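Local coordinates for glycoside hydrolase family 16 protein (Bacteroides ovatus, PDB 7KR6) that probably hydrolyses glycosidic bonds within beta-glucans as an endo-glucanase, and is held here with a glucan fragment ending in a 2-fluoroglucose, at residues K48-E53 / I234-A239; K120-L125 / G159-Q164; K137-C142 / A176-Q181. The protein carries 1 engineered substitution. All blocks are in the same frame, centred on the assembly; numbering follows the deposited sequence.

Contact 1 (K48-E53 / I234-A239)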
# COMPACT_ATOMS: atom_id res chain seq x y z
N LYS A 48 -28.22 -19.59 8.16
CA LYS A 48 -28.87 -18.43 8.83
C LYS A 48 -27.81 -17.37 9.17
O LYS A 48 -28.17 -16.28 9.54
CB LYS A 48 -29.59 -18.85 10.10
CG LYS A 48 -30.71 -19.87 9.87
CD LYS A 48 -31.58 -20.05 11.10
CE LYS A 48 -32.86 -20.82 10.80
NZ LYS A 48 -32.59 -22.27 10.64
N VAL A 49 -26.54 -17.70 8.98
CA VAL A 49 -25.42 -16.78 9.29
C VAL A 49 -24.59 -16.48 8.04
O VAL A 49 -24.16 -15.33 7.92
CB VAL A 49 -24.53 -17.38 10.39
CG1 VAL A 49 -23.30 -16.50 10.65
CG2 VAL A 49 -25.34 -17.57 11.66
N TRP A 50 -24.34 -17.48 7.20
CA TRP A 50 -23.37 -17.35 6.08
C TRP A 50 -24.04 -17.56 4.73
O TRP A 50 -25.03 -18.34 4.66
CB TRP A 50 -22.21 -18.34 6.28
CG TRP A 50 -21.50 -18.23 7.58
CD1 TRP A 50 -21.61 -19.05 8.66
CD2 TRP A 50 -20.62 -17.16 7.99
NE1 TRP A 50 -20.83 -18.61 9.69
CE2 TRP A 50 -20.18 -17.47 9.30
CE3 TRP A 50 -20.08 -16.04 7.33
CZ2 TRP A 50 -19.32 -16.65 10.03
CZ3 TRP A 50 -19.18 -15.27 8.04
CH2 TRP A 50 -18.80 -15.55 9.36
N THR A 51 -23.48 -16.96 3.69
CA THR A 51 -23.81 -17.17 2.28
C THR A 51 -22.51 -17.52 1.55
O THR A 51 -21.56 -16.73 1.67
CB THR A 51 -24.46 -15.93 1.68
OG1 THR A 51 -25.49 -15.58 2.61
CG2 THR A 51 -24.98 -16.11 0.28
N LYS A 52 -22.51 -18.62 0.83
CA LYS A 52 -21.46 -18.94 -0.16
C LYS A 52 -21.61 -18.08 -1.40
O LYS A 52 -22.72 -17.90 -1.89
CB LYS A 52 -21.49 -20.43 -0.54
CG LYS A 52 -21.44 -21.38 0.63
CD LYS A 52 -21.46 -22.81 0.19
CE LYS A 52 -21.45 -23.81 1.32
NZ LYS A 52 -21.24 -25.19 0.78
N GLU A 53 -20.50 -17.54 -1.90
CA GLU A 53 -20.50 -16.64 -3.06
C GLU A 53 -20.15 -17.43 -4.31
O GLU A 53 -19.34 -18.41 -4.23
CB GLU A 53 -19.57 -15.42 -2.88
CG GLU A 53 -20.02 -14.55 -1.73
CD GLU A 53 -19.27 -13.23 -1.64
OE1 GLU A 53 -18.99 -12.67 -2.70
OE2 GLU A 53 -18.93 -12.80 -0.53
N ILE A 234 -19.11 -9.99 8.11
CA ILE A 234 -17.82 -10.75 8.11
C ILE A 234 -17.67 -11.46 6.79
O ILE A 234 -18.66 -11.99 6.23
CB ILE A 234 -17.77 -11.71 9.30
CG1 ILE A 234 -18.00 -11.02 10.63
CG2 ILE A 234 -16.46 -12.50 9.32
CD1 ILE A 234 -18.49 -11.92 11.75
N LEU A 235 -16.43 -11.50 6.30
CA LEU A 235 -16.07 -12.28 5.11
C LEU A 235 -14.81 -13.08 5.37
O LEU A 235 -13.94 -12.65 6.15
CB LEU A 235 -15.82 -11.42 3.87
CG LEU A 235 -16.94 -10.47 3.47
CD1 LEU A 235 -16.67 -9.07 4.00
CD2 LEU A 235 -17.09 -10.46 1.99
N PHE A 236 -14.78 -14.26 4.72
CA PHE A 236 -13.55 -15.10 4.59
C PHE A 236 -13.42 -15.52 3.14
O PHE A 236 -14.42 -15.90 2.50
CB PHE A 236 -13.60 -16.37 5.44
CG PHE A 236 -13.66 -16.18 6.93
CD1 PHE A 236 -12.54 -15.97 7.71
CD2 PHE A 236 -14.89 -16.27 7.56
CE1 PHE A 236 -12.64 -15.86 9.10
CE2 PHE A 236 -15.00 -16.08 8.93
CZ PHE A 236 -13.87 -15.89 9.70
N ASN A 237 -12.20 -15.54 2.61
CA ASN A 237 -12.03 -16.02 1.21
C ASN A 237 -10.60 -16.47 1.01
O ASN A 237 -9.71 -16.06 1.80
CB ASN A 237 -12.35 -14.96 0.17
CG ASN A 237 -11.33 -13.85 0.19
OD1 ASN A 237 -11.23 -13.09 1.18
ND2 ASN A 237 -10.40 -13.89 -0.76
N LEU A 238 -10.43 -17.32 0.02
CA LEU A 238 -9.08 -17.72 -0.46
C LEU A 238 -9.04 -17.35 -1.94
O LEU A 238 -9.53 -18.11 -2.81
CB LEU A 238 -8.81 -19.20 -0.16
CG LEU A 238 -7.48 -19.75 -0.70
CD1 LEU A 238 -6.29 -19.03 -0.09
CD2 LEU A 238 -7.39 -21.20 -0.31
N ALA A 239 -8.47 -16.18 -2.24
CA ALA A 239 -8.30 -15.73 -3.63
C ALA A 239 -7.04 -16.40 -4.17
O ALA A 239 -6.19 -16.83 -3.35
CB ALA A 239 -8.24 -14.23 -3.74
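Trp50 to Glu53 and Ile234 to Phe236 run about 52° apart and stay at a distance, with the CA atoms of Trp50 and Ile234 8.9 Å from each other, because strand 93-107 lies between them and pairs with both. The contact illustrates how side chains reach over an intervening strand. With CG anti to its carbonyl carbon (chi1 -55°), Trp50 points the far corner of its indole at strand 232-240. Ring atom CH2 of Trp50 meets CG2 of Ile234 at 3.8 Å, in the ring plane at its edge, and lies 3.9 Å from CE2 of Phe236. That corner arrives near the plane of the Phe236 ring, yet the two rings are tilted obliquely, at 54°. Val49 CG1 lies over one indole face, toward the rim, and NE1 is hydrogen-bonded to Asp40. More lightly, OE2 of Glu53 comes to 3.9 Å from CD2 of Leu235. OE2 forms a salt bridge with glycan-binding Arg98 and accepts a hydrogen bond from Asn100, while OE1 is hydrogen-bonded to His55, so Glu53 would orient Arg98 from the second shell. In the family 16 beta-sandwich, Trp50, Ile234 and Phe236 pack inward against strand 261-271, while strand 112-117 closes over Ile234 and Phe236.

Contact 2 (K120-L125 / G159-Q164)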
# COMPACT_ATOMS: atom_id res chain seq x y z
N LYS A 120 0.55 -22.42 2.77
CA LYS A 120 1.68 -21.67 2.19
C LYS A 120 1.19 -20.85 1.00
O LYS A 120 0.68 -21.41 0.02
CB LYS A 120 2.81 -22.66 1.90
CG LYS A 120 3.41 -23.17 3.20
CD LYS A 120 4.65 -23.97 3.06
CE LYS A 120 4.94 -24.74 4.33
NZ LYS A 120 5.28 -23.86 5.47
N THR A 121 1.35 -19.53 1.07
CA THR A 121 0.78 -18.62 0.06
C THR A 121 1.74 -18.40 -1.10
O THR A 121 1.27 -17.95 -2.18
CB THR A 121 0.38 -17.28 0.68
OG1 THR A 121 1.49 -16.65 1.35
CG2 THR A 121 -0.79 -17.47 1.62
N ASN A 122 3.04 -18.64 -0.88
CA ASN A 122 4.09 -18.31 -1.88
C ASN A 122 3.62 -18.69 -3.29
O ASN A 122 3.22 -19.85 -3.51
CB ASN A 122 5.47 -18.92 -1.55
CG ASN A 122 6.58 -18.11 -2.21
OD1 ASN A 122 6.53 -17.87 -3.39
ND2 ASN A 122 7.44 -17.46 -1.45
N GLY A 123 3.65 -17.74 -4.23
CA GLY A 123 3.31 -18.00 -5.65
C GLY A 123 1.87 -17.72 -6.00
O GLY A 123 1.40 -18.15 -7.06
N GLY A 124 1.17 -16.95 -5.16
CA GLY A 124 -0.08 -16.32 -5.61
C GLY A 124 -1.33 -16.60 -4.78
O GLY A 124 -2.37 -16.01 -5.15
N LEU A 125 -1.27 -17.34 -3.69
CA LEU A 125 -2.50 -17.50 -2.85
C LEU A 125 -2.71 -16.23 -2.02
O LEU A 125 -1.72 -15.59 -1.59
CB LEU A 125 -2.40 -18.74 -1.98
CG LEU A 125 -2.15 -20.09 -2.69
CD1 LEU A 125 -2.22 -21.21 -1.67
CD2 LEU A 125 -3.16 -20.29 -3.79
N GLY A 159 10.80 -10.12 1.03
CA GLY A 159 10.16 -10.43 2.33
C GLY A 159 10.07 -11.92 2.63
O GLY A 159 10.64 -12.75 1.90
N ASP A 160 9.34 -12.27 3.68
CA ASP A 160 9.07 -13.69 4.02
C ASP A 160 7.57 -13.89 3.86
O ASP A 160 6.81 -13.44 4.75
CB ASP A 160 9.59 -13.98 5.43
CG ASP A 160 9.37 -15.40 5.91
OD1 ASP A 160 8.55 -16.14 5.31
OD2 ASP A 160 10.06 -15.78 6.88
N SER A 161 7.17 -14.59 2.81
CA SER A 161 5.73 -14.85 2.51
C SER A 161 5.02 -15.56 3.65
O SER A 161 3.78 -15.42 3.74
CB SER A 161 5.57 -15.56 1.22
OG SER A 161 6.18 -16.84 1.27
N GLU A 162 5.72 -16.29 4.54
CA GLU A 162 5.05 -17.04 5.62
C GLU A 162 4.78 -16.12 6.81
O GLU A 162 3.99 -16.54 7.69
CB GLU A 162 5.86 -18.27 6.06
CG GLU A 162 5.92 -19.31 4.97
CD GLU A 162 6.48 -20.64 5.42
OE1 GLU A 162 6.56 -20.89 6.65
OE2 GLU A 162 6.78 -21.46 4.54
N LYS A 163 5.44 -14.98 6.89
CA LYS A 163 5.36 -14.08 8.06
C LYS A 163 4.70 -12.75 7.71
O LYS A 163 4.28 -12.06 8.66
CB LYS A 163 6.74 -13.82 8.66
CG LYS A 163 7.39 -15.08 9.21
CD LYS A 163 8.60 -14.81 10.04
CE LYS A 163 9.44 -16.06 10.26
NZ LYS A 163 10.69 -15.68 10.96
N GLN A 164 4.62 -12.37 6.44
CA GLN A 164 4.24 -10.99 6.07
C GLN A 164 2.71 -10.85 6.04
O GLN A 164 2.04 -11.47 5.17
CB GLN A 164 4.84 -10.57 4.74
CG GLN A 164 4.56 -9.11 4.50
CD GLN A 164 5.05 -8.68 3.15
OE1 GLN A 164 6.26 -8.67 2.90
NE2 GLN A 164 4.10 -8.39 2.29
O HOH W 1 4.41 -18.80 1.78
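Lys120 meets the Glu162 carboxylate from above its plane: NZ of Lys120 stands 48° out of that plane and 3.0 Å from OE2 of Glu162, a salt bridge. A last bend in the lysine chain (chi4 -67°) turns the ammonium back to the acid and leaves the Lys120 methylene CD 3.6 Å from the same OE2. Both charges have second partners, OE1 of Glu162 bonding to Ser190 and the ammonium to the carbonyl of Gln192. A second flat group, the Asn122 amide, brings its ND2 to 3.1 Å from OG of Ser161. A water links the loops: it accepts from Asn122 N at 3.0 Å and is hydrogen-bonded to Ser161 OG at 2.7 Å. Here two loops of the family 16 beta-sandwich meet at the surface, one leading into strand 125-133, the other into strand 164-171. An Asx turn shapes the second, OD1 of Asp160 accepting from the backbone N of Glu162 at 2.9 Å on the anti side, 31° out of the carboxylate plane. In the first, the turn after Thr121 is closed by a hydrogen bond from Leu125 N to Thr121 O. Thr121 OG1 lies 3.5 Å from Ser161 O and is bonded to the side chain of Gln192.

Contact 3 (K137-C142 / A176-Q181). With BGC (beta-D-glucopyranose), chain C; BGC (beta-D-glucopyranose), chain B; G2F (2-deoxy-2-fluoro-alpha-D-glucopyranose), chain D.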
# COMPACT_ATOMS: atom_id res chain seq x y z
N LYS A 137 -24.61 0.37 0.23
CA LYS A 137 -23.67 1.24 -0.51
C LYS A 137 -22.67 0.35 -1.25
O LYS A 137 -22.40 -0.71 -0.74
CB LYS A 137 -22.98 2.22 0.43
CG LYS A 137 -23.97 3.10 1.18
CD LYS A 137 -23.34 4.22 1.90
CE LYS A 137 -24.30 5.34 2.22
NZ LYS A 137 -24.76 5.24 3.63
N GLN A 138 -22.27 0.76 -2.44
CA GLN A 138 -21.30 -0.03 -3.22
C GLN A 138 -19.92 0.27 -2.63
O GLN A 138 -19.72 1.47 -2.27
CB GLN A 138 -21.33 0.34 -4.70
CG GLN A 138 -20.61 -0.71 -5.53
CD GLN A 138 -20.88 -0.59 -7.01
OE1 GLN A 138 -21.65 0.28 -7.43
NE2 GLN A 138 -20.22 -1.42 -7.79
N TRP A 139 -19.06 -0.76 -2.54
CA TRP A 139 -17.62 -0.58 -2.16
C TRP A 139 -17.10 0.59 -2.96
O TRP A 139 -17.35 0.69 -4.16
CB TRP A 139 -16.81 -1.87 -2.43
CG TRP A 139 -15.39 -1.83 -1.97
CD1 TRP A 139 -14.85 -2.34 -0.80
CD2 TRP A 139 -14.28 -1.28 -2.69
NE1 TRP A 139 -13.51 -2.08 -0.74
CE2 TRP A 139 -13.12 -1.47 -1.91
CE3 TRP A 139 -14.18 -0.62 -3.93
CZ2 TRP A 139 -11.89 -1.01 -2.33
CZ3 TRP A 139 -12.95 -0.19 -4.35
CH2 TRP A 139 -11.82 -0.37 -3.55
N PRO A 140 -16.28 1.51 -2.39
CA PRO A 140 -15.82 1.46 -1.01
C PRO A 140 -16.69 2.23 -0.03
O PRO A 140 -16.33 2.35 1.12
CB PRO A 140 -14.45 2.15 -1.11
CG PRO A 140 -14.65 3.21 -2.16
CD PRO A 140 -15.64 2.60 -3.13
N ALA A 141 -17.82 2.76 -0.47
CA ALA A 141 -18.65 3.59 0.43
C ALA A 141 -19.29 2.76 1.55
O ALA A 141 -19.77 3.35 2.53
CB ALA A 141 -19.70 4.30 -0.41
N CYS A 142 -19.37 1.43 1.43
CA CYS A 142 -19.83 0.58 2.55
C CYS A 142 -18.75 0.49 3.63
O CYS A 142 -19.09 0.17 4.74
CB CYS A 142 -20.19 -0.81 2.07
SG CYS A 142 -18.85 -1.61 1.14
N ALA A 176 -14.32 6.19 -7.63
CA ALA A 176 -13.56 7.34 -8.16
C ALA A 176 -12.89 8.11 -7.02
O ALA A 176 -11.86 8.80 -7.27
CB ALA A 176 -14.50 8.25 -8.95
N ALA A 177 -13.45 8.03 -5.80
CA ALA A 177 -13.04 8.82 -4.62
C ALA A 177 -12.56 7.84 -3.52
O ALA A 177 -12.71 8.14 -2.32
CB ALA A 177 -14.18 9.64 -4.11
N HIS A 178 -11.98 6.75 -3.96
CA HIS A 178 -11.47 5.64 -3.09
C HIS A 178 -10.33 6.16 -2.23
O HIS A 178 -9.42 6.86 -2.75
CB HIS A 178 -11.03 4.47 -3.96
CG HIS A 178 -10.33 3.37 -3.23
ND1 HIS A 178 -9.03 3.04 -3.51
CD2 HIS A 178 -10.70 2.58 -2.19
CE1 HIS A 178 -8.66 2.02 -2.75
NE2 HIS A 178 -9.67 1.73 -1.91
N GLU A 179 -10.33 5.83 -0.95
CA GLU A 179 -9.21 6.13 -0.04
C GLU A 179 -8.79 4.81 0.59
O GLU A 179 -9.67 4.03 0.95
CB GLU A 179 -9.65 7.12 1.05
CG GLU A 179 -10.00 8.49 0.47
CD GLU A 179 -10.39 9.47 1.56
OE1 GLU A 179 -9.65 9.67 2.48
OE2 GLU A 179 -11.51 10.00 1.51
N GLN A 180 -7.50 4.65 0.88
CA GLN A 180 -7.01 3.40 1.47
C GLN A 180 -5.89 3.76 2.45
O GLN A 180 -5.04 4.62 2.09
CB GLN A 180 -6.44 2.46 0.41
CG GLN A 180 -5.85 1.20 1.00
CD GLN A 180 -5.23 0.24 0.01
OE1 GLN A 180 -4.76 -0.83 0.41
NE2 GLN A 180 -5.35 0.56 -1.26
N GLN A 181 -5.91 3.13 3.61
CA GLN A 181 -4.76 3.06 4.53
C GLN A 181 -4.30 1.62 4.61
O GLN A 181 -5.14 0.71 4.68
CB GLN A 181 -5.10 3.58 5.92
CG GLN A 181 -5.46 5.06 5.94
CD GLN A 181 -5.89 5.51 7.30
OE1 GLN A 181 -5.24 5.24 8.29
NE2 GLN A 181 -7.00 6.23 7.37
C2 BGC C . -12.05 -4.70 -4.61
C3 BGC C . -13.40 -4.07 -5.02
C4 BGC C . -14.59 -4.89 -4.56
C5 BGC C . -14.53 -5.18 -3.05
C6 BGC C . -15.63 -6.08 -2.53
C1 BGC C . -12.16 -4.98 -3.13
O2 BGC C . -10.95 -3.90 -4.92
O3 BGC C . -13.32 -3.92 -6.44
O4 BGC C . -15.81 -4.18 -4.90
O5 BGC C . -13.25 -5.82 -2.77
O6 BGC C . -15.59 -7.37 -3.19
C2 BGC B . -18.07 -4.16 -5.48
C3 BGC B . -19.08 -4.72 -6.48
C4 BGC B . -18.50 -4.65 -7.86
C5 BGC B . -17.13 -5.35 -7.89
C6 BGC B . -16.52 -5.29 -9.26
C1 BGC B . -16.73 -4.92 -5.58
O2 BGC B . -18.59 -4.32 -4.17
O3 BGC B . -20.20 -3.84 -6.43
O4 BGC B . -19.36 -5.37 -8.75
O5 BGC B . -16.27 -4.74 -6.91
O6 BGC B . -16.19 -3.98 -9.70
C1 G2F D . -10.11 -5.32 0.91
C2 G2F D . -10.18 -5.01 -0.55
C3 G2F D . -10.98 -6.05 -1.30
C4 G2F D . -10.32 -7.39 -1.08
C5 G2F D . -10.36 -7.66 0.46
C6 G2F D . -9.83 -8.99 0.93
O3 G2F D . -11.06 -5.71 -2.68
O4 G2F D . -11.07 -8.40 -1.86
O5 G2F D . -9.65 -6.64 1.20
O6 G2F D . -8.50 -9.24 0.35
F2 G2F D . -10.65 -3.68 -0.71
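His178, Pro140 and Trp139 form a small wall beside the glycan-binding cleft of the family 16 beta-sandwich, and they serve as a worked example of an aromatic sugar platform supported from behind. Trp139 is the platform. Its CG lies anti to the backbone N (chi1 -175°), which carries the indole out beneath the central glucose, BGC of chain C. C3 of that sugar sits 3.6 Å above the indole plane, offset toward the rim, while C5 approaches Trp139 CG to 3.6 Å. These CH-pi contacts are what a beta-glucopyranose, with axial hydrogens on C3 and C5, can offer to a flat ring. The opposite face is filled by the next residue in the chain: Pro140, joined through a cis peptide bond, lays its CB over the centre of the indole. The two faces are thus held between sugar and proline.

His178 closes the far end. CH2 of Trp139 lies over one face of the imidazole, 3.4 Å from NE2 of His178, with the planes inclined obliquely, at 35°. Pro140 CB comes instead to the edge of that ring, 3.9 Å from CD2 of His178. NE2 is hydrogen-bonded to His170, itself one of the residues lining the glycan pocket, so His178 bridges the platform and a second part of the binding site. Behind it the chain enters strand 179-186, where Gln180 and Gln181 pair antiparallel with a strand of the second subunit and Lys184 of that subunit packs on His178.

Neighbouring sugars extend the contact in both directions along the glycan. Gln138 NE2 donates a weak bond of 2.8 Å to O3 of BGC in chain B, and the fluorine F2 of G2F lies 3.3 Å from Trp139 NE1.

In the fold
Followed from the N terminus, the chain lays down 48-53 first and closes contact 1 only at 234-239, so the other two contacts are nested within that long loop. Contact 2 opens at 120-125, but contact 3 starts at 137-142 before 159-164 completes contact 2, and ends at 176-181; the two therefore cross. They lie about 27 Å apart between centres, with contact 2 joining surface loops and contact 3 standing at the glycan cleft and the subunit interface. Contact 1, across the chain's centre from contact 2, binds an early segment to strand 232-240 inside the sandwich. Contact 1 reaches the glycan indirectly, through Arg98 on strand 93-107, and contact 3 directly, through the loop before strand 144-150.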